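Local coordinates for glycoside hydrolase 15-related protein (Kribbella flavida, PDB 5Z3E) that hydrolyses the alpha-1,6-glucosidic linkage of isomaltose from the non-reducing end, releasing beta-D-glucose and D-glucose, at residues Cys271-Gly276 with Leu323-Ala328. The protein carries 1 engineered substitution. Sequence-based numbering, arbitrary orientation.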
ATOM      1  N   CYS A 271      -5.268   7.800   1.657  1.00  8.78           N
ATOM      2  CA  CYS A 271      -5.427   8.987   0.843  1.00  9.11           C
ATOM      3  C   CYS A 271      -5.107  10.281   1.588  1.00  9.24           C
ATOM      4  O   CYS A 271      -4.931  11.328   0.952  1.00 10.86           O
ATOM      5  CB  CYS A 271      -6.856   9.066   0.349  1.00 10.53           C
ATOM      6  SG  CYS A 271      -7.310   7.734  -0.761  1.00 13.55           S
ATOM      7  N   VAL A 272      -5.070  10.206   2.919  1.00  9.05           N
ATOM      8  CA  VAL A 272      -4.666  11.325   3.758  1.00  9.08           C
ATOM      9  C   VAL A 272      -3.169  11.171   3.995  1.00  8.28           C
ATOM     10  O   VAL A 272      -2.361  11.833   3.325  1.00  9.11           O
ATOM     11  CB  VAL A 272      -5.519  11.391   5.052  1.00  9.38           C
ATOM     12  CG1 VAL A 272      -5.117  12.599   5.860  1.00 10.19           C
ATOM     13  CG2 VAL A 272      -6.996  11.416   4.724  1.00 10.51           C
ATOM     14  N   VAL A 273      -2.781  10.261   4.879  1.00  8.42           N
ATOM     15  CA  VAL A 273      -1.384   9.892   5.066  1.00  8.73           C
ATOM     16  C   VAL A 273      -1.213   8.444   4.621  1.00  7.83           C
ATOM     17  O   VAL A 273      -1.928   7.558   5.100  1.00  8.44           O
ATOM     18  CB  VAL A 273      -0.979  10.047   6.549  1.00 11.24           C
ATOM     19  CG1 VAL A 273       0.426   9.587   6.792  1.00 12.33           C
ATOM     20  CG2 VAL A 273      -1.192  11.472   7.006  1.00 13.05           C
ATOM     21  N   PRO A 274      -0.287   8.153   3.696  1.00  7.81           N
ATOM     22  CA  PRO A 274       0.794   9.027   3.221  1.00  8.28           C
ATOM     23  C   PRO A 274       0.527   9.728   1.905  1.00  8.11           C
ATOM     24  O   PRO A 274       1.370  10.503   1.472  1.00  9.63           O
ATOM     25  CB  PRO A 274       1.952   8.046   3.044  1.00  9.06           C
ATOM     26  CG  PRO A 274       1.278   6.789   2.564  1.00  8.87           C
ATOM     27  CD  PRO A 274      -0.016   6.733   3.361  1.00  8.68           C
ATOM     28  N   PHE A 275      -0.602   9.477   1.227  1.00  7.85           N
ATOM     29  CA  PHE A 275      -0.689   9.893  -0.171  1.00  8.25           C
ATOM     30  C   PHE A 275      -1.111  11.337  -0.411  1.00  8.54           C
ATOM     31  O   PHE A 275      -0.945  11.832  -1.528  1.00  9.14           O
ATOM     32  CB  PHE A 275      -1.506   8.913  -0.956  1.00 10.52           C
ATOM     33  CG  PHE A 275      -0.882   7.464  -0.937  1.00 12.31           C
ATOM     34  CD1 PHE A 275       0.502   7.279  -1.072  1.00 11.94           C
ATOM     35  CD2 PHE A 275      -1.678   6.412  -0.780  1.00 16.33           C
ATOM     36  CE1 PHE A 275       1.071   6.006  -1.040  1.00 13.58           C
ATOM     37  CE2 PHE A 275      -1.127   5.087  -0.802  1.00 13.91           C
ATOM     38  CZ  PHE A 275       0.260   4.966  -0.877  1.00 16.36           C
ATOM     39  N   GLY A 276      -1.647  12.032   0.580  1.00  9.72           N
ATOM     40  CA  GLY A 276      -1.719  13.490   0.538  1.00 11.42           C
ATOM     41  C   GLY A 276      -2.779  14.155  -0.328  1.00 11.59           C
ATOM     42  O   GLY A 276      -2.599  15.305  -0.706  1.00 13.87           O
ATOM     43  N   LEU A 323      -4.909   3.175   9.902  1.00  8.79           N
ATOM     44  CA  LEU A 323      -5.754   4.097  10.646  1.00  8.90           C
ATOM     45  C   LEU A 323      -4.964   4.704  11.804  1.00  8.75           C
ATOM     46  O   LEU A 323      -5.028   5.917  12.032  1.00  9.34           O
ATOM     47  CB  LEU A 323      -7.045   3.422  11.111  1.00  9.36           C
ATOM     48  CG  LEU A 323      -8.026   4.344  11.827  1.00 10.08           C
ATOM     49  CD1 LEU A 323      -8.427   5.560  10.999  1.00 11.98           C
ATOM     50  CD2 LEU A 323      -9.268   3.559  12.235  1.00 11.83           C
ATOM     51  N   GLY A 324      -4.209   3.879  12.531  1.00  9.16           N
ATOM     52  CA  GLY A 324      -3.408   4.406  13.612  1.00  9.58           C
ATOM     53  C   GLY A 324      -2.412   5.472  13.164  1.00  9.20           C
ATOM     54  O   GLY A 324      -2.216   6.480  13.845  1.00  9.90           O
ATOM     55  N   TRP A 325      -1.764   5.233  12.018  1.00  8.95           N
ATOM     56  CA  TRP A 325      -0.801   6.182  11.448  1.00  9.02           C
ATOM     57  C   TRP A 325      -1.501   7.509  11.189  1.00  8.89           C
ATOM     58  O   TRP A 325      -1.008   8.581  11.501  1.00  9.55           O
ATOM     59  CB  TRP A 325      -0.259   5.546  10.182  1.00  9.34           C
ATOM     60  CG  TRP A 325       0.788   6.295   9.404  1.00  9.49           C
ATOM     61  CD1 TRP A 325       1.461   7.445   9.709  1.00 10.27           C
ATOM     62  CD2 TRP A 325       1.310   5.847   8.155  1.00  9.01           C
ATOM     63  NE1 TRP A 325       2.363   7.725   8.709  1.00 10.50           N
ATOM     64  CE2 TRP A 325       2.290   6.765   7.751  1.00  9.64           C
ATOM     65  CE3 TRP A 325       1.034   4.753   7.336  1.00  8.97           C
ATOM     66  CZ2 TRP A 325       3.006   6.612   6.547  1.00 10.07           C
ATOM     67  CZ3 TRP A 325       1.727   4.605   6.167  1.00  9.89           C
ATOM     68  CH2 TRP A 325       2.697   5.518   5.780  1.00 10.09           C
ATOM     69  N   ASN A 326      -2.698   7.416  10.595  1.00  8.67           N
ATOM     70  CA  ASN A 326      -3.492   8.592  10.299  1.00  8.62           C
ATOM     71  C   ASN A 326      -3.959   9.329  11.567  1.00  9.19           C
ATOM     72  O   ASN A 326      -3.970  10.567  11.589  1.00  9.97           O
ATOM     73  CB  ASN A 326      -4.640   8.222   9.382  1.00  8.65           C
ATOM     74  CG  ASN A 326      -4.185   8.313   7.951  1.00  8.38           C
ATOM     75  OD1 ASN A 326      -4.219   9.411   7.383  1.00  9.03           O
ATOM     76  ND2 ASN A 326      -3.652   7.228   7.409  1.00  8.57           N
ATOM     77  N   LEU A 327      -4.304   8.582  12.607  1.00  9.36           N
ATOM     78  CA  LEU A 327      -4.669   9.215  13.874  1.00  9.70           C
ATOM     79  C   LEU A 327      -3.470   9.928  14.479  1.00 10.07           C
ATOM     80  O   LEU A 327      -3.588  11.068  14.937  1.00 11.17           O
ATOM     81  CB  LEU A 327      -5.235   8.157  14.815  1.00  9.97           C
ATOM     82  CG  LEU A 327      -6.613   7.638  14.420  1.00 10.20           C
ATOM     83  CD1 LEU A 327      -6.961   6.360  15.182  1.00 10.95           C
ATOM     84  CD2 LEU A 327      -7.688   8.688  14.622  1.00 11.55           C
ATOM     85  N   ALA A 328      -2.299   9.287  14.454  1.00 10.36           N
ATOM     86  CA  ALA A 328      -1.096   9.920  14.983  1.00 11.03           C
ATOM     87  C   ALA A 328      -0.814  11.237  14.262  1.00 10.87           C
ATOM     88  O   ALA A 328      -0.533  12.258  14.870  1.00 11.72           O
ATOM     89  CB  ALA A 328       0.092   8.996  14.886  1.00 11.87           C
TER
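The carboxamide of Asn326, on helix 317-329, makes two hydrogen bonds to the backbone of a single loop residue, Val273. Val273 N donates to Asn326 OD1 over 3.0 Å, on a lone pair in the carbonyl plane, with an N-H...O angle of 147°. The return bond, from Asn326 ND2 to Val273 O, spans 2.9 Å and is straighter, at 159°, although the acceptor is tilted somewhat out of the amide plane. Using both ends of the amide fixes its rotation, and ND2 has a second acceptor in Leu322 O, one turn earlier on the helix.

Beside the two hydrogen bonds, apolar contacts involve the Trp325 indole. Val273 CG1 makes a CH-pi contact over its face, 3.6 Å from the centroid of the five-membered ring, with NE1 its closest ring atom at 3.3 Å. That methyl is anti to the backbone N (chi1 176°), while CG2 packs beside Asn326 OD1. The side chains of Pro274 and Trp325 cross at about a right angle: Pro274 CG is 3.7 Å from Trp325 CH2, and CD makes an off-centre CH-pi contact with the six-membered ring. The cis peptide bond between Val273 and Pro274 joins these two indole contacts. Met387 and Ile390 of helix 382-394 also touch Trp325.

Without the carboxamide, as with an alanine here, Val273 N and O would probably lose these partners and the loop be freer to shift. The two observed bonds match both backbone polar groups inside a largely buried interface and probably help to set the position of Val273; with the indole packing, they fasten the loop between strand 254-255 and helix 283-296 to helix 317-329 of the (alpha/alpha)6 barrel known for family 15 glycosidases, away from the annotated catalytic residues.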